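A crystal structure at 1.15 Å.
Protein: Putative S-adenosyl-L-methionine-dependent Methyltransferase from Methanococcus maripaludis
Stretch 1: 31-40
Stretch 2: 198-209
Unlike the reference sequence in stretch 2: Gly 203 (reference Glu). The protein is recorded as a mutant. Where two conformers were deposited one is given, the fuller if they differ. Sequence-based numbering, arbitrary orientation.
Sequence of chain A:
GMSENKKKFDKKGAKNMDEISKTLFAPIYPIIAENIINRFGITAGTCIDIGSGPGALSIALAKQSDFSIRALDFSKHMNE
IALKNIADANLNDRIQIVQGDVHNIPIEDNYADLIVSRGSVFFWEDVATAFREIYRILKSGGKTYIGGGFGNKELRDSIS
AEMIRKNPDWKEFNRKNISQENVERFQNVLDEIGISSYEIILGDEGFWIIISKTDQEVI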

# COMPACT_ATOMS: atom_id res chain seq x y z
N ILE A 31 2.73 -1.58 -13.31
CA ILE A 31 4.16 -1.25 -13.23
C ILE A 31 4.68 -1.52 -11.80
O ILE A 31 5.74 -2.10 -11.62
CB ILE A 31 4.44 0.21 -13.66
CG1 ILE A 31 4.13 0.39 -15.16
CG2 ILE A 31 5.86 0.65 -13.33
CD1 ILE A 31 5.03 -0.39 -16.09
N ILE A 32 3.94 -1.06 -10.80
CA ILE A 32 4.35 -1.27 -9.43
C ILE A 32 4.36 -2.77 -9.14
O ILE A 32 5.30 -3.29 -8.49
CB ILE A 32 3.46 -0.51 -8.46
CG1 ILE A 32 3.68 1.01 -8.64
CG2 ILE A 32 3.76 -0.92 -7.02
CD1 ILE A 32 2.67 1.90 -7.92
N ALA A 33 3.34 -3.50 -9.57
CA ALA A 33 3.32 -4.95 -9.38
C ALA A 33 4.52 -5.62 -10.00
O ALA A 33 5.17 -6.48 -9.41
CB ALA A 33 2.00 -5.53 -9.93
N GLU A 34 4.86 -5.21 -11.22
CA GLU A 34 6.01 -5.74 -11.91
C GLU A 34 7.29 -5.41 -11.16
O GLU A 34 8.18 -6.25 -11.02
CB GLU A 34 6.04 -5.18 -13.33
CG GLU A 34 7.23 -5.57 -14.14
CD GLU A 34 7.17 -5.06 -15.55
OE1 GLU A 34 6.91 -3.88 -15.79
OE2 GLU A 34 7.35 -5.89 -16.43
N ASN A 35 7.39 -4.18 -10.66
CA ASN A 35 8.55 -3.78 -9.88
C ASN A 35 8.73 -4.69 -8.66
O ASN A 35 9.86 -5.11 -8.35
CB ASN A 35 8.45 -2.33 -9.40
CG ASN A 35 8.60 -1.32 -10.51
OD1 ASN A 35 9.10 -1.65 -11.59
ND2 ASN A 35 8.23 -0.07 -10.22
N ILE A 36 7.62 -5.00 -7.98
CA ILE A 36 7.66 -5.82 -6.78
C ILE A 36 8.08 -7.25 -7.12
O ILE A 36 8.94 -7.86 -6.44
CB ILE A 36 6.28 -5.79 -6.08
CG1 ILE A 36 6.00 -4.39 -5.52
CG2 ILE A 36 6.20 -6.88 -4.99
CD1 ILE A 36 4.52 -4.18 -5.20
N ILE A 37 7.49 -7.80 -8.16
CA ILE A 37 7.84 -9.16 -8.62
C ILE A 37 9.31 -9.22 -8.97
O ILE A 37 10.02 -10.16 -8.60
CB ILE A 37 6.91 -9.59 -9.77
CG1 ILE A 37 5.50 -9.81 -9.22
CG2 ILE A 37 7.48 -10.83 -10.49
CD1 ILE A 37 4.41 -9.92 -10.26
N ASN A 38 9.76 -8.23 -9.73
CA ASN A 38 11.15 -8.23 -10.19
C ASN A 38 12.12 -8.04 -9.04
O ASN A 38 13.21 -8.62 -9.04
CB ASN A 38 11.38 -7.14 -11.21
CG ASN A 38 10.75 -7.44 -12.56
OD1 ASN A 38 10.30 -8.57 -12.80
ND2 ASN A 38 10.67 -6.43 -13.43
N ARG A 39 11.75 -7.23 -8.06
CA ARG A 39 12.68 -6.92 -7.00
C ARG A 39 12.95 -8.11 -6.06
O ARG A 39 14.08 -8.33 -5.66
CB ARG A 39 12.18 -5.69 -6.25
CG ARG A 39 13.24 -5.07 -5.43
CD ARG A 39 12.83 -3.73 -4.83
NE ARG A 39 13.90 -3.27 -3.99
CZ ARG A 39 14.56 -2.12 -4.09
NH1 ARG A 39 14.17 -1.11 -4.87
NH2 ARG A 39 15.58 -1.93 -3.30
N PHE A 40 11.87 -8.80 -5.62
CA PHE A 40 12.01 -9.85 -4.66
C PHE A 40 11.92 -11.25 -5.19
O PHE A 40 12.35 -12.17 -4.50
CB PHE A 40 10.98 -9.67 -3.55
CG PHE A 40 10.94 -8.28 -2.97
CD1 PHE A 40 12.03 -7.74 -2.33
CD2 PHE A 40 9.81 -7.51 -3.09
CE1 PHE A 40 11.98 -6.48 -1.80
CE2 PHE A 40 9.75 -6.24 -2.57
CZ PHE A 40 10.85 -5.72 -1.92
N TYR A 198 16.59 -3.83 6.93
CA TYR A 198 15.65 -3.12 6.05
C TYR A 198 16.39 -2.23 5.07
O TYR A 198 17.56 -1.89 5.25
CB TYR A 198 14.61 -2.29 6.85
CG TYR A 198 15.17 -1.11 7.64
CD1 TYR A 198 15.57 0.05 7.01
CD2 TYR A 198 15.26 -1.13 9.01
CE1 TYR A 198 16.06 1.14 7.73
CE2 TYR A 198 15.76 -0.06 9.73
CZ TYR A 198 16.14 1.09 9.10
OH TYR A 198 16.69 2.16 9.76
N GLU A 199 15.65 -1.85 4.03
CA GLU A 199 16.02 -0.79 3.14
C GLU A 199 14.84 0.19 3.08
O GLU A 199 13.69 -0.23 3.07
CB GLU A 199 16.19 -1.29 1.69
CG GLU A 199 17.22 -2.35 1.47
CD GLU A 199 16.98 -3.07 0.15
OE1 GLU A 199 15.91 -3.71 0.05
OE2 GLU A 199 17.83 -2.98 -0.74
N ILE A 200 15.12 1.48 3.04
CA ILE A 200 14.09 2.49 2.75
C ILE A 200 14.62 3.21 1.54
O ILE A 200 15.71 3.75 1.58
CB ILE A 200 13.80 3.43 3.90
CG1 ILE A 200 13.34 2.65 5.14
CG2 ILE A 200 12.74 4.43 3.51
CD1 ILE A 200 13.14 3.52 6.38
N ILE A 201 13.85 3.18 0.46
CA ILE A 201 14.29 3.71 -0.85
C ILE A 201 13.47 4.90 -1.29
O ILE A 201 12.28 5.03 -0.96
CB ILE A 201 14.23 2.65 -1.99
CG1 ILE A 201 12.80 2.22 -2.28
CG2 ILE A 201 15.11 1.41 -1.68
CD1 ILE A 201 12.74 1.33 -3.49
N LEU A 202 14.11 5.74 -2.08
CA LEU A 202 13.48 6.89 -2.68
C LEU A 202 14.09 7.08 -4.05
O LEU A 202 15.28 7.26 -4.18
CB LEU A 202 13.66 8.12 -1.80
CG LEU A 202 13.16 9.43 -2.32
CD1 LEU A 202 11.67 9.45 -2.48
CD2 LEU A 202 13.65 10.56 -1.39
N GLY A 203 13.25 7.03 -5.07
CA GLY A 203 13.70 7.21 -6.42
C GLY A 203 12.56 7.40 -7.37
O GLY A 203 11.45 7.73 -6.97
N ASP A 204 12.83 7.17 -8.64
CA ASP A 204 11.81 7.45 -9.66
C ASP A 204 10.57 6.58 -9.52
O ASP A 204 9.52 6.94 -10.04
CB ASP A 204 12.40 7.37 -11.07
CG ASP A 204 13.37 8.53 -11.38
OD1 ASP A 204 13.34 9.58 -10.72
OD2 ASP A 204 14.14 8.41 -12.33
N GLU A 205 10.67 5.48 -8.83
CA GLU A 205 9.53 4.59 -8.68
C GLU A 205 8.70 4.92 -7.47
O GLU A 205 7.60 4.40 -7.27
CB GLU A 205 9.97 3.15 -8.59
CG GLU A 205 10.73 2.81 -7.32
CD GLU A 205 12.25 2.89 -7.42
OE1 GLU A 205 12.88 3.87 -7.96
OE2 GLU A 205 12.84 1.92 -6.89
N GLY A 206 9.24 5.81 -6.66
CA GLY A 206 8.56 6.30 -5.45
C GLY A 206 9.38 6.16 -4.18
O GLY A 206 10.61 6.07 -4.22
N PHE A 207 8.65 6.17 -3.06
CA PHE A 207 9.20 6.04 -1.69
C PHE A 207 8.69 4.70 -1.17
O PHE A 207 7.48 4.49 -1.13
CB PHE A 207 8.66 7.16 -0.81
CG PHE A 207 8.85 6.89 0.67
CD1 PHE A 207 10.08 7.06 1.29
CD2 PHE A 207 7.83 6.42 1.44
CE1 PHE A 207 10.23 6.78 2.63
CE2 PHE A 207 7.99 6.14 2.80
CZ PHE A 207 9.18 6.33 3.37
N TRP A 208 9.59 3.80 -0.74
CA TRP A 208 9.16 2.46 -0.32
C TRP A 208 10.01 1.95 0.83
O TRP A 208 11.24 2.04 0.81
CB TRP A 208 9.21 1.47 -1.48
CG TRP A 208 8.39 1.94 -2.66
CD1 TRP A 208 8.84 2.63 -3.75
CD2 TRP A 208 6.99 1.80 -2.84
NE1 TRP A 208 7.80 2.92 -4.59
CE2 TRP A 208 6.65 2.42 -4.05
CE3 TRP A 208 5.98 1.22 -2.08
CZ2 TRP A 208 5.34 2.44 -4.54
CZ3 TRP A 208 4.66 1.23 -2.58
CH2 TRP A 208 4.37 1.84 -3.79
N ILE A 209 9.32 1.38 1.82
CA ILE A 209 9.90 0.77 3.00
C ILE A 209 9.92 -0.73 2.79
O ILE A 209 8.88 -1.36 2.62
CB ILE A 209 9.07 1.15 4.23
CG1 ILE A 209 9.04 2.67 4.46
CG2 ILE A 209 9.56 0.39 5.47
CD1 ILE A 209 7.89 3.14 5.35
O HOH W 1 7.28 1.04 -7.67
O HOH W 2 15.62 1.49 -5.25

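Helix 31-40 lies against a beta hairpin whose type I turn runs from Gly 203 to Gly 206. Ile 32, Asn 35 and Arg 39 point toward the hairpin, as expected for residues three and four apart on a helix. No direct hydrogen bond crosses the contact.

Arg 39 has its first three chi angles all t, so the chain is extended and carries the guanidinium out to two carboxylates. Arg 39 NH2 forms a salt bridge with Glu 199 OE2 at 3.6 Å; Glu 199 is m, t, with chi3 -63°. Arg 39 NH1 forms a long one with Glu 205 OE2 at 3.9 Å; Glu 205 has chi1 p and chi2 off its wells at -95°. Both oxygens lie at the guanidinium edge, near its plane. Water 2 supplements the longer pair, accepting from Arg 39 NH1 (3.0 Å) and donating to Glu 205 OE2 (3.3 Å). Ile 201, chi1 p and chi2 t, brings CD1 to 3.1 Å from Arg 39 NH1, a tight approach. Arg 39, Ile 201 and Glu 205 each have a second conformer.

Asn 35, chi1 m, donates through Asn 35 ND2 to water 1 (2.9 Å), which donates weakly to Glu 205 O (3.4 Å).

Trp 208, chi1 m and chi2 95°, places NE1 to donate to Glu 205 O (3.1 Å, 168°), tying the indole to the turn. Trp 208 CH2 meets Ile 32 CG2 (Ile 32 is m, t) at 4.3 Å, an apolar contact.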